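Local coordinates for penicillin-binding protein activator LpoA (Escherichia coli, PDB 6DR3) that regulates peptidoglycan synthesis and stimulates the transpeptidase activity of penicillin-binding protein 1A in vitro, the chain here being the helical amino-terminal domain of this outer-membrane lipoprotein, at residues Tyr21-Gln24 against Met25-Ser29; Ser154-Gln157 against Glu158-Asn161. All coordinates share one frame; numbering follows the deposited sequence.

Contact 1 of 2, residues Tyr21-Gln24 against Met25-Ser29; sequences YLQQ and MQQSS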
loop_
_atom_site.group_PDB
_atom_site.type_symbol
_atom_site.label_atom_id
_atom_site.label_comp_id
_atom_site.label_asym_id
_atom_site.label_seq_id
_atom_site.Cartn_x
_atom_site.Cartn_y
_atom_site.Cartn_z
ATOM N N TYR A 21 -12.313 -19.001 4.459
ATOM C CA TYR A 21 -11.611 -18.977 5.739
ATOM C C TYR A 21 -12.530 -19.373 6.887
ATOM O O TYR A 21 -12.122 -20.111 7.791
ATOM C CB TYR A 21 -11.027 -17.588 5.988
ATOM C CG TYR A 21 -9.952 -17.170 5.007
ATOM C CD1 TYR A 21 -9.043 -18.090 4.496
ATOM C CD2 TYR A 21 -9.844 -15.850 4.594
ATOM C CE1 TYR A 21 -8.059 -17.702 3.604
ATOM C CE2 TYR A 21 -8.865 -15.454 3.704
ATOM C CZ TYR A 21 -7.976 -16.380 3.211
ATOM O OH TYR A 21 -7.003 -15.979 2.322
ATOM N N LEU A 22 -13.773 -18.884 6.875
ATOM C CA LEU A 22 -14.712 -19.232 7.936
ATOM C C LEU A 22 -15.042 -20.720 7.906
ATOM O O LEU A 22 -15.195 -21.347 8.962
ATOM C CB LEU A 22 -15.983 -18.392 7.808
ATOM C CG LEU A 22 -15.811 -16.892 8.078
ATOM C CD1 LEU A 22 -17.054 -16.119 7.668
ATOM C CD2 LEU A 22 -15.487 -16.638 9.545
ATOM N N GLN A 23 -15.149 -21.301 6.711
ATOM C CA GLN A 23 -15.401 -22.736 6.606
ATOM C C GLN A 23 -14.243 -23.537 7.187
ATOM O O GLN A 23 -14.456 -24.511 7.919
ATOM C CB GLN A 23 -15.642 -23.118 5.145
ATOM C CG GLN A 23 -15.916 -24.599 4.919
ATOM C CD GLN A 23 -17.166 -25.077 5.633
ATOM O OE1 GLN A 23 -17.093 -25.855 6.585
ATOM N NE2 GLN A 23 -18.323 -24.618 5.172
ATOM N N GLN A 24 -13.007 -23.143 6.870
ATOM C CA GLN A 24 -11.848 -23.830 7.430
ATOM C C GLN A 24 -11.763 -23.615 8.933
ATOM O O GLN A 24 -11.392 -24.531 9.677
ATOM C CB GLN A 24 -10.566 -23.347 6.750
ATOM C CG GLN A 24 -10.548 -23.529 5.242
ATOM C CD GLN A 24 -10.806 -24.962 4.827
ATOM O OE1 GLN A 24 -10.141 -25.885 5.295
ATOM N NE2 GLN A 24 -11.787 -25.157 3.954
ATOM N N MET A 25 -12.098 -22.409 9.398
ATOM C CA MET A 25 -12.098 -22.138 10.831
ATOM C C MET A 25 -12.999 -23.117 11.570
ATOM O O MET A 25 -12.668 -23.568 12.674
ATOM C CB MET A 25 -12.547 -20.699 11.088
ATOM C CG MET A 25 -12.513 -20.284 12.549
ATOM S SD MET A 25 -12.994 -18.562 12.787
ATOM C CE MET A 25 -14.757 -18.641 12.467
ATOM N N GLN A 26 -14.139 -23.467 10.973
ATOM C CA GLN A 26 -15.091 -24.367 11.606
ATOM C C GLN A 26 -14.657 -25.827 11.553
ATOM O O GLN A 26 -15.301 -26.668 12.190
ATOM C CB GLN A 26 -16.465 -24.211 10.949
ATOM C CG GLN A 26 -17.089 -22.837 11.161
ATOM C CD GLN A 26 -18.380 -22.652 10.388
ATOM O OE1 GLN A 26 -18.792 -23.525 9.624
ATOM N NE2 GLN A 26 -19.026 -21.507 10.583
ATOM N N GLN A 27 -13.588 -26.147 10.823
ATOM C CA GLN A 27 -13.079 -27.510 10.723
ATOM C C GLN A 27 -11.731 -27.676 11.418
ATOM O O GLN A 27 -11.013 -28.643 11.145
ATOM C CB GLN A 27 -12.961 -27.925 9.256
ATOM C CG GLN A 27 -14.273 -27.925 8.493
ATOM C CD GLN A 27 -14.098 -28.328 7.041
ATOM O OE1 GLN A 27 -12.975 -28.427 6.545
ATOM N NE2 GLN A 27 -15.209 -28.563 6.353
ATOM N N SER A 28 -11.375 -26.756 12.312
ATOM C CA SER A 28 -10.061 -26.756 12.939
ATOM C C SER A 28 -10.198 -26.367 14.403
ATOM O O SER A 28 -11.267 -25.961 14.868
ATOM C CB SER A 28 -9.104 -25.799 12.217
ATOM O OG SER A 28 -9.660 -24.498 12.129
ATOM N N SER A 29 -9.092 -26.496 15.133
ATOM C CA SER A 29 -9.053 -26.131 16.540
ATOM C C SER A 29 -7.661 -25.616 16.879
ATOM O O SER A 29 -6.722 -25.723 16.085
ATOM C CB SER A 29 -9.428 -27.320 17.433
ATOM O OG SER A 29 -8.576 -28.424 17.194
#
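Met25 N reaches back to Tyr21 O (2.8 Å) and Gln26 N to Leu22 O (3.1 Å), both i-to-i+4 bonds of helix 18-25, while Gln27 N turns to Gln24 O at 3.0 Å, three residues back, as the chain leaves the helix through a type I turn from Met25 to Ser28. The hydroxyl of Ser28 lies 3.0 Å from Gln24 O, which Gln27 N already binds, and 3.2 Å from Met25 O; its single proton can serve either, so a short polar side chain suits this place, where the helical pattern gives way to a turn. On the apolar side, Leu22 and Met25 leave the helix on the same flank, and the methyls CD2 of Leu22 and CE of Met25 meet at 3.6 Å. The methionine chain is extended as far as SD and then bends at chi3 (72°), which carries CE over to the leucine. On the exposed side, the amides of Gln23 and Gln27 are turned 55° apart, with OE1 of Gln23 3.3 Å from NE2 of Gln27; long polar chains are at home here. Leu22 and Met25 both pack on Leu56 of helix 50-58, while Gln24 and Ser28 rest on Trp36 of helix 30-47, so the turn lies against the helix that it leads into.

Contact 2 of 2, residues Ser154-Gln157 against Glu158-Asn161; sequences SMTQ and EQAN
Thr156 and Gln159 exchange two hydrogen bonds, each using the side chain of one and the backbone NH of the other. Gln159 N gives its proton to Thr156 OG1 (3.1 Å) almost straight, at 166°, and Thr156 N gives its own to Gln159 OE1 (3.0 Å). The second donor stands well above the plane of the side-chain amide, 67° from it. Threonine suits the first position because its chi1 of 66° sets OG1 between N and the carbonyl carbon, facing the start of the helix, where it takes the NH of Gln159, an amide with no carbonyl four residues earlier in the helix. Glutamine suits the other because its chain, extended beyond CG, is long enough to fold back across the threonine side chain and reach the NH preceding the helix.

This reciprocal pair is a capping box, with Thr156 as the N-cap of helix 157-161. From there the backbone takes over: Ala160 N bonds to Thr156 O at 2.9 Å and Asn161 N to Gln157 O at 3.0 Å, the opening i-to-i+4 bonds of the short helix.

Packing within the box is tight. OG1 of Thr156 is only 3.0 Å from CG of Gln159, because the glutamine offers its backbone NH to that hydroxyl while its side chain crosses the same threonine to reach Thr156 N; the methyl CG2 of Thr156 lies 3.7 Å from NE2 of Gln159. On the inner side Met155 SD and Ala160 CB come no nearer than 4.5 Å, and both residues lean on Gln179 of helix 170-185. The small methyl of Ala160 also touches Phe183 of that helix, a place where a compact side chain fits between helices.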
loop_
_atom_site.group_PDB
_atom_site.type_symbol
_atom_site.label_atom_id
_atom_site.label_comp_id
_atom_site.label_asym_id
_atom_site.label_seq_id
_atom_site.Cartn_x
_atom_site.Cartn_y
_atom_site.Cartn_z
ATOM N N SER A 154 -1.135 16.597 -8.934
ATOM C CA SER A 154 -2.124 17.397 -8.225
ATOM C C SER A 154 -1.506 18.576 -7.489
ATOM O O SER A 154 -2.246 19.450 -7.025
ATOM C CB SER A 154 -2.891 16.525 -7.229
ATOM O OG SER A 154 -3.792 15.659 -7.898
ATOM N N MET A 155 -0.183 18.623 -7.368
ATOM C CA MET A 155 0.473 19.742 -6.714
ATOM C C MET A 155 0.685 20.888 -7.694
ATOM O O MET A 155 0.668 20.714 -8.916
ATOM C CB MET A 155 1.826 19.320 -6.140
ATOM C CG MET A 155 1.762 18.245 -5.076
ATOM S SD MET A 155 3.399 17.939 -4.389
ATOM C CE MET A 155 3.054 16.606 -3.245
ATOM N N THR A 156 0.890 22.074 -7.137
ATOM C CA THR A 156 1.300 23.237 -7.905
ATOM C C THR A 156 2.816 23.374 -7.846
ATOM O O THR A 156 3.484 22.778 -6.997
ATOM C CB THR A 156 0.635 24.510 -7.372
ATOM O OG1 THR A 156 1.118 24.790 -6.052
ATOM C CG2 THR A 156 -0.881 24.347 -7.331
ATOM N N GLN A 157 3.359 24.165 -8.774
ATOM C CA GLN A 157 4.797 24.413 -8.783
ATOM C C GLN A 157 5.267 24.958 -7.439
ATOM O O GLN A 157 6.325 24.564 -6.935
ATOM C CB GLN A 157 5.152 25.385 -9.909
ATOM C CG GLN A 157 4.749 24.905 -11.297
ATOM C CD GLN A 157 5.003 25.946 -12.373
ATOM O OE1 GLN A 157 5.520 27.028 -12.097
ATOM N NE2 GLN A 157 4.634 25.622 -13.608
ATOM N N GLU A 158 4.487 25.860 -6.840
ATOM C CA GLU A 158 4.858 26.427 -5.547
ATOM C C GLU A 158 4.839 25.363 -4.457
ATOM O O GLU A 158 5.787 25.245 -3.672
ATOM C CB GLU A 158 3.917 27.577 -5.187
ATOM C CG GLU A 158 4.052 28.799 -6.082
ATOM C CD GLU A 158 3.167 29.946 -5.634
ATOM O OE1 GLU A 158 2.437 29.781 -4.635
ATOM O OE2 GLU A 158 3.202 31.014 -6.281
ATOM N N GLN A 159 3.760 24.580 -4.389
ATOM C CA GLN A 159 3.658 23.543 -3.367
ATOM C C GLN A 159 4.815 22.557 -3.464
ATOM O O GLN A 159 5.355 22.116 -2.442
ATOM C CB GLN A 159 2.320 22.813 -3.499
ATOM C CG GLN A 159 1.108 23.695 -3.243
ATOM C CD GLN A 159 -0.174 23.110 -3.804
ATOM O OE1 GLN A 159 -0.190 21.988 -4.309
ATOM N NE2 GLN A 159 -1.258 23.875 -3.721
ATOM N N ALA A 160 5.214 22.200 -4.688
ATOM C CA ALA A 160 6.303 21.245 -4.862
ATOM C C ALA A 160 7.653 21.860 -4.516
ATOM O O ALA A 160 8.555 21.150 -4.058
ATOM C CB ALA A 160 6.312 20.717 -6.296
ATOM N N ASN A 161 7.813 23.171 -4.728
ATOM C CA ASN A 161 9.065 23.840 -4.392
ATOM C C ASN A 161 9.364 23.804 -2.900
ATOM O O ASN A 161 10.531 23.921 -2.510
ATOM C CB ASN A 161 9.027 25.295 -4.865
ATOM C CG ASN A 161 9.123 25.422 -6.372
ATOM O OD1 ASN A 161 9.196 24.425 -7.089
ATOM N ND2 ASN A 161 9.117 26.657 -6.861
#

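How the contacts relate
The two contacts treat opposite ends of helices: contact 1 closes helix 18-25, and contact 2 opens helix 157-161. At the closing end a serine hydroxyl adds to carbonyls that turn bonds already engage, one of them weakly; at the opening end it is amides that need partners, and threonine and glutamine oxygens accept from them. Contact 1 is partly buried, with a leucine-methionine pair facing helix 50-58, whereas contact 2 lies largely at the surface, its buried methionine turned to helix 170-185. They share no helix and do not touch: their centres are 51 Å apart, on opposite sides of the centre of this all-helical domain.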